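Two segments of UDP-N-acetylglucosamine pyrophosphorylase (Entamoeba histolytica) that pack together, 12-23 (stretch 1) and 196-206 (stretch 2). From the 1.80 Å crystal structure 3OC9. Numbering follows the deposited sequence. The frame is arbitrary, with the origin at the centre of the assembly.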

# COMPACT_ATOMS: atom_id res chain seq x y z
N ILE A 12 19.80 -7.61 3.08
CA ILE A 12 18.96 -6.49 3.60
C ILE A 12 19.89 -5.29 3.79
O ILE A 12 20.81 -5.34 4.60
N THR A 13 19.68 -4.22 3.00
CA THR A 13 20.60 -3.07 3.01
C THR A 13 20.71 -2.41 4.40
O THR A 13 21.82 -2.02 4.83
N THR A 14 19.58 -2.28 5.09
CA THR A 14 19.50 -1.65 6.44
C THR A 14 20.23 -2.42 7.58
O THR A 14 20.40 -1.88 8.70
N ASN A 15 20.67 -3.65 7.32
CA ASN A 15 21.53 -4.39 8.28
C ASN A 15 22.92 -3.73 8.45
O ASN A 15 23.50 -3.74 9.56
N THR A 16 23.47 -3.19 7.37
CA THR A 16 24.83 -2.60 7.40
C THR A 16 24.91 -1.09 7.12
O THR A 16 25.90 -0.43 7.46
N ILE A 17 23.87 -0.55 6.48
CA ILE A 17 23.72 0.90 6.29
C ILE A 17 22.44 1.33 7.04
O ILE A 17 21.32 1.21 6.53
N PRO A 18 22.59 1.81 8.28
CA PRO A 18 21.43 2.05 9.12
C PRO A 18 20.60 3.27 8.67
O PRO A 18 21.14 4.18 8.03
N VAL A 19 19.30 3.24 8.98
CA VAL A 19 18.42 4.41 8.83
C VAL A 19 18.67 5.35 10.01
O VAL A 19 18.49 4.96 11.18
N THR A 20 19.08 6.58 9.71
CA THR A 20 19.51 7.55 10.74
C THR A 20 18.61 8.79 10.78
O THR A 20 17.81 9.01 9.86
N LYS A 21 18.77 9.64 11.80
CA LYS A 21 18.06 10.93 11.82
C LYS A 21 18.41 11.85 10.63
O LYS A 21 17.54 12.62 10.18
N GLU A 22 19.64 11.77 10.11
CA GLU A 22 20.02 12.52 8.89
C GLU A 22 19.06 12.17 7.71
O GLU A 22 18.60 13.08 6.98
N HIS A 23 18.72 10.89 7.56
CA HIS A 23 17.76 10.45 6.52
C HIS A 23 16.35 11.03 6.73
O HIS A 23 15.73 11.52 5.76
N PRO A 196 9.09 10.03 5.55
CA PRO A 196 10.34 10.81 5.37
C PRO A 196 11.63 9.97 5.54
O PRO A 196 12.64 10.27 4.86
N ASN A 197 11.60 8.97 6.44
CA ASN A 197 12.75 8.04 6.63
C ASN A 197 13.14 7.35 5.32
O ASN A 197 14.35 7.25 4.96
N MET A 198 12.13 6.89 4.58
CA MET A 198 12.33 6.14 3.31
C MET A 198 12.75 7.08 2.14
O MET A 198 13.63 6.72 1.33
N ILE A 199 12.14 8.27 2.06
CA ILE A 199 12.50 9.27 1.01
C ILE A 199 13.98 9.69 1.15
O ILE A 199 14.74 9.73 0.17
N GLY A 200 14.40 9.97 2.39
CA GLY A 200 15.81 10.34 2.65
C GLY A 200 16.81 9.21 2.35
O GLY A 200 17.90 9.45 1.79
N TYR A 201 16.43 7.98 2.70
CA TYR A 201 17.27 6.78 2.44
C TYR A 201 17.47 6.56 0.91
O TYR A 201 18.62 6.40 0.44
N MET A 202 16.39 6.58 0.13
CA MET A 202 16.53 6.40 -1.31
C MET A 202 17.27 7.56 -2.02
O MET A 202 17.96 7.33 -3.02
N ASP A 203 17.20 8.78 -1.48
CA ASP A 203 17.92 9.90 -2.12
C ASP A 203 19.42 9.81 -1.90
O ASP A 203 20.19 9.96 -2.86
N LEU A 204 19.84 9.51 -0.68
CA LEU A 204 21.28 9.47 -0.37
C LEU A 204 22.00 8.25 -1.01
O LEU A 204 23.21 8.35 -1.35
N LEU A 205 21.26 7.15 -1.23
CA LEU A 205 21.80 5.98 -1.95
C LEU A 205 21.57 6.01 -3.49
O LEU A 205 22.04 5.11 -4.21
N GLN A 206 20.85 7.03 -3.97
CA GLN A 206 20.51 7.23 -5.39
C GLN A 206 19.81 6.00 -6.05
O GLN A 206 20.17 5.59 -7.16

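Stretch 2 is largely helical, and it meets stretch 1 mainly through Asn 197, Gly 200, Tyr 201, Leu 204 and Leu 205. Asn 197 (chi1 m) directs its CB sideways, where Asn 197 CB lies 4.1 Å from CG1 of Val 19 (t). Its amide oxygen serves water: water 1 donates to Asn 197 OD1 (2.9 Å) and, weakly, to Thr 20 O (3.0 Å), while water 2 accepts from Lys 21 NZ (3.1 Å) and donates weakly to Asn 197 OD1 (3.3 Å). Met 198 points away.

At Gly 200 the backbones come closest, with Gly 200 CA 4.3 Å from His 23 CA. Gly 200 CA makes a CA-H...O contact with His 23 O at 3.3 Å; a CB here would clash with that oxygen, so the close approach depends on the absence of a side chain.

Tyr 201 (chi1 t) is the centrepiece. Its CB points sideways, but the ring reaches into stretch 1 and its edge faces the His 23 ring, with planes at 71° and Tyr 201 CD1 3.8 Å from His 23 CE1. The imidazole (chi1 m) is held from within its own stretch, since Thr 20 N donates to His 23 ND1 at 3.0 Å. Val 19 CG2 packs 4.0 Å from Tyr 201 CD1. At the ring's far end, Tyr 201 OH donates to Ile 17 O (2.8 Å), satisfying the hydroxyl among the methyls Thr 13 CG2 and Thr 14 CG2, which lie 3.4 and 3.5 Å from this same OH.

Leu 204 (m, t) points toward stretch 1, placing Leu 204 CD1 3.6 Å from His 23 CD2 and 4.1 Å from Glu 22 CD. Leu 205, also m, t, extends the apolar contact: Leu 205 CD2 meets Ile 17 CD1 and Leu 205 CD1 meets Thr 13 CG2, both at 4.2 Å.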

# COMPACT_ATOMS: atom_id res chain seq x y z
CB ILE A 12 18.25 -6.89 4.95
CG1 ILE A 12 17.30 -8.10 4.73
CG2 ILE A 12 17.52 -5.66 5.60
CD1 ILE A 12 16.73 -8.74 6.04
CB THR A 13 20.21 -2.01 1.91
OG1 THR A 13 19.79 -2.69 0.70
CG2 THR A 13 21.40 -1.12 1.59
CB THR A 14 18.01 -1.31 6.83
OG1 THR A 14 17.17 -2.47 6.71
CG2 THR A 14 17.47 -0.23 5.92
CB ASN A 15 21.74 -5.87 7.87
CG ASN A 15 20.55 -6.78 8.21
OD1 ASN A 15 19.57 -6.37 8.85
ND2 ASN A 15 20.63 -8.04 7.77
CB THR A 16 25.83 -3.35 6.46
OG1 THR A 16 25.33 -3.34 5.11
CG2 THR A 16 26.06 -4.81 6.94
CB ILE A 17 23.67 1.32 4.79
CG1 ILE A 17 24.90 0.80 4.02
CG2 ILE A 17 23.59 2.85 4.65
CD1 ILE A 17 24.82 1.01 2.50
CB PRO A 18 22.05 2.32 10.50
CG PRO A 18 23.37 2.92 10.19
CD PRO A 18 23.85 2.17 8.97
CB VAL A 19 16.92 4.00 8.80
CG1 VAL A 19 16.02 5.24 8.61
CG2 VAL A 19 16.67 2.97 7.69
CB THR A 20 20.93 8.07 10.47
OG1 THR A 20 20.93 8.89 9.28
CG2 THR A 20 21.95 6.90 10.28
CB LYS A 21 18.19 11.67 13.17
CG LYS A 21 17.31 11.09 14.30
CD LYS A 21 15.80 11.18 13.97
CE LYS A 21 14.93 10.44 15.01
NZ LYS A 21 13.46 10.61 14.74
CB GLU A 22 21.49 12.28 8.50
CG GLU A 22 21.94 12.93 7.16
CD GLU A 22 23.32 12.46 6.63
OE1 GLU A 22 23.80 11.36 6.99
OE2 GLU A 22 23.91 13.21 5.81
CB HIS A 23 17.66 8.90 6.42
CG HIS A 23 18.95 8.23 6.04
ND1 HIS A 23 19.50 7.21 6.78
CD2 HIS A 23 19.77 8.41 4.97
CE1 HIS A 23 20.63 6.81 6.21
NE2 HIS A 23 20.81 7.51 5.11
CB PRO A 196 10.26 11.91 6.46
CG PRO A 196 8.88 11.87 6.99
CD PRO A 196 8.19 10.59 6.57
CB ASN A 197 12.44 6.96 7.71
CG ASN A 197 12.13 7.56 9.08
OD1 ASN A 197 13.03 8.03 9.78
ND2 ASN A 197 10.84 7.52 9.48
CB MET A 198 11.03 5.35 3.01
CG MET A 198 11.00 4.54 1.72
SD MET A 198 9.30 3.90 1.45
CE MET A 198 9.69 2.60 0.29
CB ILE A 199 11.55 10.52 1.05
CG1 ILE A 199 10.08 10.12 0.80
CG2 ILE A 199 12.05 11.69 0.12
CD1 ILE A 199 9.77 9.50 -0.56
CB TYR A 201 16.65 5.55 3.14
CG TYR A 201 17.57 4.34 3.34
CD1 TYR A 201 18.49 4.31 4.40
CD2 TYR A 201 17.50 3.21 2.49
CE1 TYR A 201 19.32 3.19 4.62
CE2 TYR A 201 18.35 2.08 2.71
CZ TYR A 201 19.25 2.08 3.77
OH TYR A 201 20.10 0.99 3.99
CB MET A 202 15.21 5.92 -1.99
CG MET A 202 14.12 6.95 -2.19
SD MET A 202 12.64 6.18 -2.98
CE MET A 202 13.30 5.53 -4.52
CB ASP A 203 17.39 11.27 -1.71
CG ASP A 203 18.02 12.42 -2.52
OD1 ASP A 203 17.84 12.49 -3.76
OD2 ASP A 203 18.71 13.26 -1.91
CB LEU A 204 21.55 9.67 1.14
CG LEU A 204 21.01 10.99 1.77
CD1 LEU A 204 21.34 11.11 3.26
CD2 LEU A 204 21.47 12.26 1.03
CB LEU A 205 21.28 4.66 -1.34
CG LEU A 205 21.70 4.29 0.09
CD1 LEU A 205 21.07 2.95 0.49
CD2 LEU A 205 23.22 4.21 0.27
CB GLN A 206 21.73 7.73 -6.18
CG GLN A 206 22.15 9.17 -5.76
CD GLN A 206 21.25 10.25 -6.34
OE1 GLN A 206 21.30 10.53 -7.55
NE2 GLN A 206 20.41 10.86 -5.50
O HOH W 1 15.43 8.01 11.35
O HOH W 2 11.92 8.78 12.82